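Local coordinates for bifunctional purine biosynthetic protein ADE5,7 (Cryptococcus neoformans var. grubii serotype A, PDB 7LVO) that catalyses, through this N-terminal GAR synthetase half, the ATP-dependent joining of glycine to phosphoribosylamine, the second step of de novo purine synthesis, at residues 37-43 / 106-112; 55-61 / 353-359; 374-379 / 433-438. One frame throughout, in Å; residues are numbered along the deposited sequence.

Contact 1. Residues 37-43 / 106-112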
ATOM      1  N   ASP A  37      -5.721  10.451 -25.251  1.00 34.78           N
ATOM      2  CA  ASP A  37      -4.662   9.542 -25.685  1.00 37.82           C
ATOM      3  C   ASP A  37      -3.500   9.634 -24.702  1.00 31.20           C
ATOM      4  O   ASP A  37      -2.337   9.786 -25.075  1.00 31.25           O
ATOM      5  CB  ASP A  37      -4.214   9.853 -27.114  1.00 35.84           C
ATOM      6  CG  ASP A  37      -3.754  11.287 -27.282  1.00 43.79           C
ATOM      7  OD1 ASP A  37      -4.244  12.163 -26.539  1.00 49.44           O
ATOM      8  OD2 ASP A  37      -2.901  11.536 -28.156  1.00 45.68           O
ATOM      9  N   LEU A  38      -3.819   9.521 -23.417  1.00 29.22           N
ATOM     10  CA  LEU A  38      -2.846   9.775 -22.371  1.00 28.75           C
ATOM     11  C   LEU A  38      -1.785   8.679 -22.310  1.00 29.59           C
ATOM     12  O   LEU A  38      -2.022   7.526 -22.677  1.00 27.73           O
ATOM     13  CB  LEU A  38      -3.550   9.879 -21.024  1.00 31.60           C
ATOM     14  CG  LEU A  38      -4.524  11.047 -20.869  1.00 43.52           C
ATOM     15  CD1 LEU A  38      -5.367  10.862 -19.618  1.00 50.12           C
ATOM     16  CD2 LEU A  38      -3.772  12.363 -20.827  1.00 31.77           C
ATOM     17  N   SER A  39      -0.602   9.062 -21.837  1.00 31.13           N
ATOM     18  CA  SER A  39       0.485   8.142 -21.536  1.00 32.81           C
ATOM     19  C   SER A  39       0.749   8.222 -20.040  1.00 33.93           C
ATOM     20  O   SER A  39       1.051   9.302 -19.523  1.00 23.67           O
ATOM     21  CB  SER A  39       1.748   8.498 -22.325  1.00 28.53           C
ATOM     22  OG  SER A  39       1.529   8.341 -23.712  1.00 29.65           O
ATOM     23  N   ILE A  40       0.616   7.088 -19.349  1.00 33.89           N
ATOM     24  CA  ILE A  40       0.790   7.006 -17.905  1.00 23.82           C
ATOM     25  C   ILE A  40       1.985   6.115 -17.602  1.00 24.45           C
ATOM     26  O   ILE A  40       2.159   5.058 -18.217  1.00 25.03           O
ATOM     27  CB  ILE A  40      -0.479   6.465 -17.212  1.00 23.61           C
ATOM     28  CG1 ILE A  40      -1.641   7.445 -17.389  1.00 34.47           C
ATOM     29  CG2 ILE A  40      -0.211   6.213 -15.735  1.00 26.81           C
ATOM     30  CD1 ILE A  40      -2.985   6.890 -16.957  1.00 28.39           C
ATOM     31  N   LEU A  41       2.806   6.541 -16.654  1.00 28.72           N
ATOM     32  CA  LEU A  41       4.008   5.821 -16.252  1.00 25.02           C
ATOM     33  C   LEU A  41       3.817   5.296 -14.839  1.00 26.04           C
ATOM     34  O   LEU A  41       3.659   6.086 -13.894  1.00 26.62           O
ATOM     35  CB  LEU A  41       5.232   6.731 -16.322  1.00 29.76           C
ATOM     36  CG  LEU A  41       6.544   6.169 -15.786  1.00 25.84           C
ATOM     37  CD1 LEU A  41       7.013   4.981 -16.615  1.00 29.99           C
ATOM     38  CD2 LEU A  41       7.603   7.261 -15.759  1.00 26.84           C
ATOM     39  N   LEU A  42       3.825   3.969 -14.700  1.00 21.64           N
ATOM     40  CA  LEU A  42       3.731   3.316 -13.401  1.00 19.90           C
ATOM     41  C   LEU A  42       5.128   2.926 -12.941  1.00 21.32           C
ATOM     42  O   LEU A  42       5.845   2.222 -13.663  1.00 26.51           O
ATOM     43  CB  LEU A  42       2.836   2.079 -13.474  1.00 22.37           C
ATOM     44  CG  LEU A  42       1.407   2.287 -13.946  1.00 19.06           C
ATOM     45  CD1 LEU A  42       0.616   0.991 -13.814  1.00 24.38           C
ATOM     46  CD2 LEU A  42       0.719   3.400 -13.168  1.00 35.17           C
ATOM     47  N   LEU A  43       5.510   3.380 -11.749  1.00 20.79           N
ATOM     48  CA  LEU A  43       6.766   2.987 -11.125  1.00 23.53           C
ATOM     49  C   LEU A  43       6.490   1.830 -10.163  1.00 29.16           C
ATOM     50  O   LEU A  43       5.659   1.953  -9.257  1.00 21.73           O
ATOM     51  CB  LEU A  43       7.405   4.150 -10.383  1.00 19.99           C
ATOM     52  CG  LEU A  43       7.573   5.470 -11.140  1.00 27.04           C
ATOM     53  CD1 LEU A  43       8.350   6.457 -10.270  1.00 26.51           C
ATOM     54  CD2 LEU A  43       8.256   5.285 -12.472  1.00 24.41           C
ATOM     55  N   ILE A 106       5.183  11.850 -21.187  1.00 31.67           N
ATOM     56  CA  ILE A 106       4.323  11.190 -20.215  1.00 31.47           C
ATOM     57  C   ILE A 106       3.404  12.226 -19.585  1.00 31.26           C
ATOM     58  O   ILE A 106       3.850  13.305 -19.174  1.00 30.09           O
ATOM     59  CB  ILE A 106       5.163  10.470 -19.151  1.00 32.31           C
ATOM     60  CG1 ILE A 106       5.963   9.334 -19.786  1.00 29.08           C
ATOM     61  CG2 ILE A 106       4.266   9.948 -18.026  1.00 34.01           C
ATOM     62  CD1 ILE A 106       5.121   8.245 -20.418  1.00 29.81           C
ATOM     63  N   ASP A 107       2.113  11.903 -19.505  1.00 27.32           N
ATOM     64  CA  ASP A 107       1.122  12.818 -18.968  1.00 22.71           C
ATOM     65  C   ASP A 107       0.873  12.628 -17.486  1.00 29.00           C
ATOM     66  O   ASP A 107       0.291  13.519 -16.854  1.00 23.20           O
ATOM     67  CB  ASP A 107      -0.204  12.646 -19.717  1.00 29.95           C
ATOM     68  CG  ASP A 107      -0.064  12.883 -21.209  1.00 37.73           C
ATOM     69  OD1 ASP A 107       0.360  13.996 -21.598  1.00 31.62           O
ATOM     70  OD2 ASP A 107      -0.371  11.950 -21.986  1.00 35.14           O
ATOM     71  N   LEU A 108       1.297  11.504 -16.912  1.00 24.96           N
ATOM     72  CA  LEU A 108       1.034  11.232 -15.504  1.00 26.10           C
ATOM     73  C   LEU A 108       1.949  10.113 -15.027  1.00 26.86           C
ATOM     74  O   LEU A 108       2.174   9.144 -15.749  1.00 23.31           O
ATOM     75  CB  LEU A 108      -0.433  10.840 -15.281  1.00 24.37           C
ATOM     76  CG  LEU A 108      -0.829  10.470 -13.851  1.00 30.28           C
ATOM     77  CD1 LEU A 108      -0.762  11.682 -12.942  1.00 26.67           C
ATOM     78  CD2 LEU A 108      -2.214   9.837 -13.825  1.00 21.03           C
ATOM     79  N   VAL A 109       2.461  10.259 -13.809  1.00 24.81           N
ATOM     80  CA  VAL A 109       3.311   9.266 -13.166  1.00 20.84           C
ATOM     81  C   VAL A 109       2.626   8.825 -11.880  1.00 20.98           C
ATOM     82  O   VAL A 109       2.203   9.667 -11.075  1.00 25.81           O
ATOM     83  CB  VAL A 109       4.716   9.819 -12.870  1.00 20.19           C
ATOM     84  CG1 VAL A 109       5.564   8.776 -12.159  1.00 19.21           C
ATOM     85  CG2 VAL A 109       5.388  10.274 -14.148  1.00 31.11           C
ATOM     86  N   VAL A 110       2.500   7.511 -11.701  1.00 21.42           N
ATOM     87  CA  VAL A 110       1.879   6.934 -10.515  1.00 17.17           C
ATOM     88  C   VAL A 110       2.913   6.083  -9.783  1.00 19.91           C
ATOM     89  O   VAL A 110       3.078   4.898 -10.111  1.00 26.97           O
ATOM     90  CB  VAL A 110       0.640   6.103 -10.882  1.00 21.41           C
ATOM     91  CG1 VAL A 110      -0.048   5.577  -9.626  1.00 20.97           C
ATOM     92  CG2 VAL A 110      -0.319   6.919 -11.731  1.00 28.59           C
ATOM     93  N   PRO A 111       3.645   6.638  -8.816  1.00 21.82           N
ATOM     94  CA  PRO A 111       4.574   5.812  -8.033  1.00 21.90           C
ATOM     95  C   PRO A 111       3.815   4.847  -7.131  1.00 21.86           C
ATOM     96  O   PRO A 111       2.868   5.232  -6.437  1.00 21.36           O
ATOM     97  CB  PRO A 111       5.375   6.836  -7.220  1.00 26.15           C
ATOM     98  CG  PRO A 111       5.174   8.156  -7.944  1.00 25.86           C
ATOM     99  CD  PRO A 111       3.780   8.072  -8.510  1.00 25.68           C
ATOM    100  N   GLY A 112       4.247   3.589  -7.137  1.00 20.83           N
ATOM    101  CA  GLY A 112       3.632   2.576  -6.310  1.00 30.14           C
ATOM    102  C   GLY A 112       4.344   2.380  -4.986  1.00 33.06           C
ATOM    103  O   GLY A 112       3.762   2.547  -3.912  1.00 36.45           O
TER

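Contact 2. Residues 55-61 / 353-359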
ATOM      1  N   LYS A  55      -6.836  -1.720 -14.549  1.00 25.20           N
ATOM      2  CA  LYS A  55      -7.953  -0.780 -14.624  1.00 23.76           C
ATOM      3  C   LYS A  55      -7.654   0.378 -15.571  1.00 25.85           C
ATOM      4  O   LYS A  55      -8.486   0.732 -16.414  1.00 25.09           O
ATOM      5  CB  LYS A  55      -8.284  -0.253 -13.229  1.00 29.23           C
ATOM      6  CG  LYS A  55      -8.812  -1.306 -12.267  1.00 30.67           C
ATOM      7  CD  LYS A  55     -10.113  -1.944 -12.770  1.00 35.10           C
ATOM      8  CE  LYS A  55     -11.211  -0.909 -12.990  1.00 37.09           C
ATOM      9  NZ  LYS A  55     -12.517  -1.544 -13.336  1.00 40.13           N
ATOM     10  N   LEU A  56      -6.458   0.967 -15.462  1.00 26.71           N
ATOM     11  CA  LEU A  56      -6.118   2.099 -16.321  1.00 26.59           C
ATOM     12  C   LEU A  56      -6.239   1.734 -17.796  1.00 28.05           C
ATOM     13  O   LEU A  56      -6.684   2.551 -18.614  1.00 25.29           O
ATOM     14  CB  LEU A  56      -4.710   2.596 -16.004  1.00 31.41           C
ATOM     15  CG  LEU A  56      -4.501   3.165 -14.602  1.00 25.41           C
ATOM     16  CD1 LEU A  56      -3.033   3.493 -14.384  1.00 28.63           C
ATOM     17  CD2 LEU A  56      -5.369   4.388 -14.356  1.00 28.52           C
ATOM     18  N   ALA A  57      -5.862   0.504 -18.153  1.00 26.53           N
ATOM     19  CA  ALA A  57      -5.902   0.090 -19.552  1.00 32.07           C
ATOM     20  C   ALA A  57      -7.323   0.017 -20.101  1.00 24.56           C
ATOM     21  O   ALA A  57      -7.502  -0.017 -21.324  1.00 28.56           O
ATOM     22  CB  ALA A  57      -5.217  -1.266 -19.715  1.00 31.52           C
ATOM     23  N   GLN A  58      -8.331  -0.002 -19.237  1.00 28.99           N
ATOM     24  CA  GLN A  58      -9.717  -0.008 -19.677  1.00 32.33           C
ATOM     25  C   GLN A  58     -10.262   1.390 -19.952  1.00 39.94           C
ATOM     26  O   GLN A  58     -11.357   1.508 -20.516  1.00 32.24           O
ATOM     27  CB  GLN A  58     -10.599  -0.687 -18.626  1.00 32.82           C
ATOM     28  CG  GLN A  58     -10.295  -2.162 -18.424  1.00 39.60           C
ATOM     29  CD  GLN A  58     -11.138  -2.778 -17.327  1.00 31.53           C
ATOM     30  OE1 GLN A  58     -11.335  -2.175 -16.269  1.00 36.51           O
ATOM     31  NE2 GLN A  58     -11.654  -3.968 -17.577  1.00 31.47           N
ATOM     32  N   SER A  59      -9.534   2.436 -19.570  1.00 26.56           N
ATOM     33  CA  SER A  59      -9.991   3.800 -19.813  1.00 26.56           C
ATOM     34  C   SER A  59      -9.877   4.138 -21.293  1.00 30.51           C
ATOM     35  O   SER A  59      -8.825   3.950 -21.905  1.00 26.86           O
ATOM     36  CB  SER A  59      -9.173   4.788 -18.991  1.00 33.90           C
ATOM     37  OG  SER A  59      -9.272   6.113 -19.514  1.00 30.48           O
ATOM     38  N   SER A  60     -10.961   4.662 -21.866  1.00 30.70           N
ATOM     39  CA  SER A  60     -10.918   5.150 -23.240  1.00 32.36           C
ATOM     40  C   SER A  60     -10.101   6.425 -23.379  1.00 25.07           C
ATOM     41  O   SER A  60      -9.853   6.862 -24.507  1.00 34.56           O
ATOM     42  CB  SER A  60     -12.340   5.382 -23.765  1.00 34.45           C
ATOM     43  OG  SER A  60     -13.008   6.371 -23.009  1.00 33.12           O
ATOM     44  N   ARG A  61      -9.691   7.037 -22.271  1.00 32.60           N
ATOM     45  CA  ARG A  61      -8.846   8.224 -22.299  1.00 37.56           C
ATOM     46  C   ARG A  61      -7.364   7.893 -22.185  1.00 34.81           C
ATOM     47  O   ARG A  61      -6.539   8.809 -22.130  1.00 37.76           O
ATOM     48  CB  ARG A  61      -9.246   9.178 -21.172  1.00 44.74           C
ATOM     49  CG  ARG A  61     -10.607   9.838 -21.369  1.00 44.81           C
ATOM     50  CD  ARG A  61     -10.960  10.745 -20.203  1.00 39.44           C
ATOM     51  NE  ARG A  61      -9.835  11.576 -19.793  1.00 48.40           N
ATOM     52  CZ  ARG A  61      -9.379  12.612 -20.482  1.00 58.34           C
ATOM     53  NH1 ARG A  61      -9.918  12.965 -21.637  1.00 52.07           N
ATOM     54  NH2 ARG A  61      -8.352  13.311 -20.003  1.00 56.46           N
ATOM     55  N   ASP A 353     -13.945   5.467 -14.255  1.00 31.12           N
ATOM     56  CA  ASP A 353     -12.686   5.485 -14.991  1.00 32.40           C
ATOM     57  C   ASP A 353     -11.578   5.805 -13.998  1.00 29.54           C
ATOM     58  O   ASP A 353     -11.504   6.925 -13.483  1.00 30.22           O
ATOM     59  CB  ASP A 353     -12.728   6.513 -16.123  1.00 34.49           C
ATOM     60  CG  ASP A 353     -11.434   6.556 -16.927  1.00 26.33           C
ATOM     61  OD1 ASP A 353     -10.354   6.369 -16.342  1.00 31.73           O
ATOM     62  OD2 ASP A 353     -11.497   6.786 -18.149  1.00 23.29           O
ATOM     63  N   LEU A 354     -10.714   4.822 -13.726  1.00 25.15           N
ATOM     64  CA  LEU A 354      -9.652   5.040 -12.749  1.00 28.22           C
ATOM     65  C   LEU A 354      -8.704   6.139 -13.212  1.00 23.15           C
ATOM     66  O   LEU A 354      -8.209   6.921 -12.394  1.00 20.44           O
ATOM     67  CB  LEU A 354      -8.884   3.751 -12.496  1.00 24.47           C
ATOM     68  CG  LEU A 354      -7.776   3.854 -11.452  1.00 22.29           C
ATOM     69  CD1 LEU A 354      -8.282   4.438 -10.142  1.00 22.40           C
ATOM     70  CD2 LEU A 354      -7.138   2.476 -11.215  1.00 31.31           C
ATOM     71  N   ALA A 355      -8.431   6.206 -14.518  1.00 23.92           N
ATOM     72  CA  ALA A 355      -7.563   7.263 -15.033  1.00 26.54           C
ATOM     73  C   ALA A 355      -8.147   8.641 -14.724  1.00 26.18           C
ATOM     74  O   ALA A 355      -7.443   9.546 -14.260  1.00 21.62           O
ATOM     75  CB  ALA A 355      -7.357   7.080 -16.535  1.00 30.98           C
ATOM     76  N   GLU A 356      -9.446   8.811 -14.966  1.00 22.17           N
ATOM     77  CA  GLU A 356     -10.090  10.084 -14.672  1.00 24.00           C
ATOM     78  C   GLU A 356     -10.000  10.407 -13.187  1.00 31.46           C
ATOM     79  O   GLU A 356      -9.810  11.568 -12.807  1.00 27.62           O
ATOM     80  CB  GLU A 356     -11.551  10.050 -15.128  1.00 28.41           C
ATOM     81  CG  GLU A 356     -12.264  11.384 -15.000  1.00 34.84           C
ATOM     82  CD  GLU A 356     -11.639  12.454 -15.868  1.00 45.48           C
ATOM     83  OE1 GLU A 356     -11.550  12.249 -17.099  1.00 53.06           O
ATOM     84  OE2 GLU A 356     -11.217  13.489 -15.313  1.00 37.54           O
ATOM     85  N   VAL A 357     -10.122   9.387 -12.332  1.00 21.85           N
ATOM     86  CA  VAL A 357     -10.035   9.607 -10.894  1.00 20.74           C
ATOM     87  C   VAL A 357      -8.642  10.107 -10.515  1.00 24.95           C
ATOM     88  O   VAL A 357      -8.491  11.056  -9.740  1.00 17.86           O
ATOM     89  CB  VAL A 357     -10.397   8.316 -10.137  1.00 18.42           C
ATOM     90  CG1 VAL A 357     -10.109   8.473  -8.648  1.00 23.47           C
ATOM     91  CG2 VAL A 357     -11.852   7.955 -10.381  1.00 24.01           C
ATOM     92  N   LEU A 358      -7.602   9.481 -11.069  1.00 22.98           N
ATOM     93  CA  LEU A 358      -6.242   9.861 -10.704  1.00 28.25           C
ATOM     94  C   LEU A 358      -5.915  11.275 -11.175  1.00 23.39           C
ATOM     95  O   LEU A 358      -5.234  12.024 -10.474  1.00 18.33           O
ATOM     96  CB  LEU A 358      -5.248   8.853 -11.283  1.00 21.88           C
ATOM     97  CG  LEU A 358      -5.407   7.400 -10.837  1.00 17.86           C
ATOM     98  CD1 LEU A 358      -4.373   6.531 -11.551  1.00 28.95           C
ATOM     99  CD2 LEU A 358      -5.244   7.277  -9.324  1.00 18.46           C
ATOM    100  N   LEU A 359      -6.385  11.652 -12.364  1.00 23.59           N
ATOM    101  CA  LEU A 359      -6.114  12.990 -12.872  1.00 25.41           C
ATOM    102  C   LEU A 359      -6.922  14.031 -12.114  1.00 18.11           C
ATOM    103  O   LEU A 359      -6.424  15.129 -11.841  1.00 24.36           O
ATOM    104  CB  LEU A 359      -6.416  13.069 -14.364  1.00 34.66           C
ATOM    105  CG  LEU A 359      -5.380  12.450 -15.299  1.00 36.53           C
ATOM    106  CD1 LEU A 359      -5.902  12.462 -16.734  1.00 49.51           C
ATOM    107  CD2 LEU A 359      -4.048  13.173 -15.212  1.00 43.34           C
TER
HETATM  108  O   HOH W   1     -10.721   2.423 -15.713  1.00 30.05           O
HETATM  109  O   HOH W   2     -13.312   5.430 -19.597  1.00 29.17           O

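Contact 3. Residues 374-379 / 433-438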
ATOM      1  N   LYS A 374     -19.171  -1.112  -6.971  1.00 34.84           N
ATOM      2  CA  LYS A 374     -20.204  -2.108  -7.212  1.00 38.85           C
ATOM      3  C   LYS A 374     -20.608  -2.796  -5.910  1.00 39.60           C
ATOM      4  O   LYS A 374     -19.958  -2.664  -4.870  1.00 42.38           O
ATOM      5  CB  LYS A 374     -19.723  -3.147  -8.222  1.00 39.62           C
ATOM      6  CG  LYS A 374     -18.455  -3.867  -7.814  1.00 41.17           C
ATOM      7  CD  LYS A 374     -17.928  -4.774  -8.929  1.00 39.02           C
ATOM      8  CE  LYS A 374     -18.582  -6.153  -8.892  1.00 45.57           C
ATOM      9  NZ  LYS A 374     -17.993  -7.069  -9.908  1.00 40.18           N
ATOM     10  N   GLN A 375     -21.710  -3.536  -5.976  1.00 42.04           N
ATOM     11  CA  GLN A 375     -22.178  -4.299  -4.829  1.00 48.56           C
ATOM     12  C   GLN A 375     -21.442  -5.634  -4.747  1.00 43.13           C
ATOM     13  O   GLN A 375     -20.932  -6.155  -5.744  1.00 49.14           O
ATOM     14  CB  GLN A 375     -23.683  -4.530  -4.915  1.00 43.86           C
ATOM     15  CG  GLN A 375     -24.496  -3.249  -5.056  1.00 54.77           C
ATOM     16  CD  GLN A 375     -25.991  -3.502  -5.069  1.00 74.37           C
ATOM     17  OE1 GLN A 375     -26.501  -4.326  -4.308  1.00 71.09           O
ATOM     18  NE2 GLN A 375     -26.702  -2.796  -5.942  1.00 69.83           N
ATOM     19  N   GLY A 376     -21.386  -6.178  -3.541  1.00 38.81           N
ATOM     20  CA  GLY A 376     -20.684  -7.415  -3.292  1.00 37.21           C
ATOM     21  C   GLY A 376     -19.341  -7.205  -2.619  1.00 30.78           C
ATOM     22  O   GLY A 376     -19.049  -6.160  -2.037  1.00 28.79           O
ATOM     23  N   TYR A 377     -18.500  -8.231  -2.723  1.00 31.65           N
ATOM     24  CA  TYR A 377     -17.216  -8.267  -2.040  1.00 29.29           C
ATOM     25  C   TYR A 377     -16.122  -8.652  -3.021  1.00 28.31           C
ATOM     26  O   TYR A 377     -16.391  -9.143  -4.116  1.00 29.93           O
ATOM     27  CB  TYR A 377     -17.237  -9.264  -0.863  1.00 30.57           C
ATOM     28  CG  TYR A 377     -18.294  -8.961   0.177  1.00 31.22           C
ATOM     29  CD1 TYR A 377     -19.619  -9.314  -0.030  1.00 30.88           C
ATOM     30  CD2 TYR A 377     -17.964  -8.322   1.364  1.00 28.31           C
ATOM     31  CE1 TYR A 377     -20.588  -9.038   0.922  1.00 34.93           C
ATOM     32  CE2 TYR A 377     -18.919  -8.037   2.314  1.00 29.96           C
ATOM     33  CZ  TYR A 377     -20.231  -8.397   2.090  1.00 29.86           C
ATOM     34  OH  TYR A 377     -21.191  -8.117   3.036  1.00 49.17           O
ATOM     35  N   ALA A 378     -14.878  -8.417  -2.611  1.00 27.86           N
ATOM     36  CA  ALA A 378     -13.706  -8.767  -3.405  1.00 28.20           C
ATOM     37  C   ALA A 378     -12.645  -9.344  -2.480  1.00 21.21           C
ATOM     38  O   ALA A 378     -12.516  -8.928  -1.322  1.00 21.38           O
ATOM     39  CB  ALA A 378     -13.149  -7.544  -4.159  1.00 21.84           C
ATOM     40  N   VAL A 379     -11.877 -10.297  -3.005  1.00 22.78           N
ATOM     41  CA  VAL A 379     -10.869 -11.006  -2.231  1.00 21.99           C
ATOM     42  C   VAL A 379      -9.618 -11.176  -3.079  1.00 21.14           C
ATOM     43  O   VAL A 379      -9.691 -11.355  -4.295  1.00 22.48           O
ATOM     44  CB  VAL A 379     -11.375 -12.388  -1.757  1.00 28.94           C
ATOM     45  CG1 VAL A 379     -10.309 -13.086  -0.925  1.00 34.34           C
ATOM     46  CG2 VAL A 379     -12.676 -12.251  -0.981  1.00 32.74           C
ATOM     47  N   ALA A 433     -10.931 -12.189  -6.956  1.00 31.88           N
ATOM     48  CA  ALA A 433     -12.272 -12.346  -7.496  1.00 30.68           C
ATOM     49  C   ALA A 433     -13.244 -11.481  -6.704  1.00 31.39           C
ATOM     50  O   ALA A 433     -13.008 -11.146  -5.538  1.00 25.59           O
ATOM     51  CB  ALA A 433     -12.717 -13.814  -7.468  1.00 35.32           C
ATOM     52  N   SER A 434     -14.350 -11.127  -7.357  1.00 29.09           N
ATOM     53  CA  SER A 434     -15.460 -10.440  -6.719  1.00 39.58           C
ATOM     54  C   SER A 434     -16.736 -11.240  -6.943  1.00 26.49           C
ATOM     55  O   SER A 434     -16.837 -12.040  -7.879  1.00 35.34           O
ATOM     56  CB  SER A 434     -15.631  -9.016  -7.260  1.00 36.20           C
ATOM     57  OG  SER A 434     -15.984  -9.027  -8.631  1.00 33.13           O
ATOM     58  N   ALA A 435     -17.714 -11.027  -6.073  1.00 32.50           N
ATOM     59  CA  ALA A 435     -18.967 -11.769  -6.130  1.00 33.28           C
ATOM     60  C   ALA A 435     -19.966 -11.101  -5.193  1.00 28.84           C
ATOM     61  O   ALA A 435     -19.573 -10.308  -4.330  1.00 32.04           O
ATOM     62  CB  ALA A 435     -18.765 -13.244  -5.740  1.00 30.64           C
ATOM     63  N   PRO A 436     -21.255 -11.414  -5.339  1.00 34.34           N
ATOM     64  CA  PRO A 436     -22.260 -10.755  -4.484  1.00 27.37           C
ATOM     65  C   PRO A 436     -22.086 -11.050  -3.006  1.00 31.84           C
ATOM     66  O   PRO A 436     -22.439 -10.210  -2.172  1.00 37.42           O
ATOM     67  CB  PRO A 436     -23.594 -11.312  -5.012  1.00 36.93           C
ATOM     68  CG  PRO A 436     -23.293 -11.820  -6.395  1.00 35.93           C
ATOM     69  CD  PRO A 436     -21.865 -12.302  -6.344  1.00 34.52           C
ATOM     70  N   THR A 437     -21.566 -12.224  -2.655  1.00 31.83           N
ATOM     71  CA  THR A 437     -21.348 -12.603  -1.267  1.00 41.83           C
ATOM     72  C   THR A 437     -19.862 -12.835  -1.025  1.00 37.19           C
ATOM     73  O   THR A 437     -19.113 -13.184  -1.944  1.00 28.28           O
ATOM     74  CB  THR A 437     -22.128 -13.874  -0.894  1.00 38.34           C
ATOM     75  OG1 THR A 437     -21.680 -14.967  -1.705  1.00 36.57           O
ATOM     76  CG2 THR A 437     -23.621 -13.662  -1.100  1.00 42.21           C
ATOM     77  N   LEU A 438     -19.443 -12.647   0.229  1.00 33.38           N
ATOM     78  CA  LEU A 438     -18.033 -12.821   0.566  1.00 38.12           C
ATOM     79  C   LEU A 438     -17.598 -14.269   0.373  1.00 38.62           C
ATOM     80  O   LEU A 438     -16.497 -14.530  -0.138  1.00 28.21           O
ATOM     81  CB  LEU A 438     -17.786 -12.372   2.003  1.00 25.23           C
ATOM     82  CG  LEU A 438     -16.340 -12.463   2.498  1.00 35.10           C
ATOM     83  CD1 LEU A 438     -15.402 -11.673   1.589  1.00 31.29           C
ATOM     84  CD2 LEU A 438     -16.227 -11.967   3.934  1.00 26.44           C
TER

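Contact 1. Residues 37-43 / 106-112
L41 is held from both of its backbone ends by 106-112: its N donates to L108 O at 2.8 Å, and its O accepts from V110 N at 2.9 Å. The strands run parallel, as neighbours in the four-stranded sheet of a probably Rossmann-like alpha/beta N domain, with 38-44 inside and 108-111 at one edge. L43 N continues the pattern with a weak bond to V110 O, and L43 O takes G112 N.

On the face carrying I40, L42, L108 and V110, the CD2 methyl of L42 presses on V110 CB at 3.5 Å, the two side chains side by side and pointing the same way, while I40 CG2 meets V110 CG2. On the other face, with CG anti to the backbone N (chi1 173°), L41 runs side by side with V109, and L41 CD2 comes to 4.1 Å from V109 CG2; L43 CG reaches V109 CG1. Branched aliphatic residues suit both faces because helices cover each side: helix 354-362 packs on L108 and V110, and I97 of helix 95-104 packs on L41 and L43.

The start of the pair is polar. S39 O receives D107 N at 2.8 Å and, weakly, L108 N. The D107 carboxylate accepts in turn, its CG turned beside its own backbone N (chi1 -58°): S39 N donates to OD2 at 2.9 Å, on the anti side and 16° out of the carboxylate plane. A short acidic side chain suits this place, since it can reach a backbone N-H beyond the regular pairing; L38 CD2 lies 3.6 Å from D107 OD2.

Contact 2. Residues 55-61 / 353-359
K55 meets L354 through CB, 3.6 Å from L354 CD2, while its chain bends and carries the amine off to a weak bond with Q58 OE1. A water bridges its carbonyl O to L354 N. L56 CD2 meets L358 CD1 at 3.7 Å, the side chains crossing at about a right angle, and lies against A355, whose small side chain lets it near the helix backbone (A355 N, 3.6 Å). A type I turn from L56 to S59 follows. With S59 OG anti to its backbone N (chi1 161°), the hydroxyl donates to D353 OD2 on the syn side at 2.7 Å and accepts from R61 N, an ST turn. D353 is the N-cap of helix 354-362: OD1 takes E356 N from above the carboxylate plane, and a short carboxylate can serve that N-H and S59 OG together. R61 NE stands 3.3 Å from E356 OE1, a salt bridge of charges alone, the oxygen lying well out of the guanidinium plane; E356 OE2 pairs with R365. Plain packing, the contact joins the N domain to a helix of the ATP-grasp region nearly 300 residues on. Helix 354-362 packs beside the C-terminal part of helix 47-56, L56 against I40 and L42 of strand 38-44 and L358 against strand 108-111.

Contact 3. Residues 374-379 / 433-438
Y377 and A435 form an antiparallel hydrogen-bonded pair, as do V379 and A433, with the non-hydrogen-bonded pair A378 and S434 between them and the short strand axes 4.7 Å apart. Y377 N gives a nearly straight bond to A435 O (2.8 Å), and A435 N returns one to Y377 O; V379 and A433 exchange another two. At A378 and S434 the backbones come close, CA to CA 4.1 Å, and small side chains suit that spacing.

Just ahead of the strand, G376 brings its CA to 3.3 Å from A435 O. With phi at 103° and that carbonyl so near, the place suits a residue without a CB, and G376 is one.

The strands 377-384 and 427-435 are neighbours in a five-stranded antiparallel sheet, 377-384 lying between 277-280 and 427-435, and the second strand runs on into helix 438-449, which lies against it. T437 is the N-cap of that helix, its OG1 accepting from A440 N.

L438 CB, at the helix start, sits over one face of the Y377 ring, offset toward the rim: it is 4.1 Å from the ring centroid and 17° off the normal, a CH-pi contact, with the two side chains crossing at about a right angle. P436 O lies instead at the ring's edge, in its plane. L438 CG is anti to its backbone N (chi1 -179°), and the CD1 methyl beyond it meets both Y377 CB and V379 CG2, the latter at 3.8 Å. Branched V379 also touches A441 and V442 of the helix. On the other side of the sheet, K374, in the loop before the strand, bends at chi3 and reaches across to the second strand, where NZ donates to S434 OG at 3.1 Å.

How the contacts relate
Contacts 1 and 2 are buried neighbours, their centres 11 Å apart. Helix 354-362, which belongs to contact 2, covers one face of the sheet in contact 1: L359 packs on L38 and L108, while L38 N probably donates to R61 O. Contact 3 is partly buried and touches neither; its nearest atoms are about 8 Å from contact 2 and about 19 Å from contact 1, although strand 377-384 follows helix 354-362 in the chain. The chemistry follows the setting: parallel pairing with aliphatic faces in contact 1, water bridging and a salt bridge in contact 2, antiparallel pairing with glycine, an aromatic ring and an exposed lysine in contact 3, and an N-cap in contacts 2 and 3.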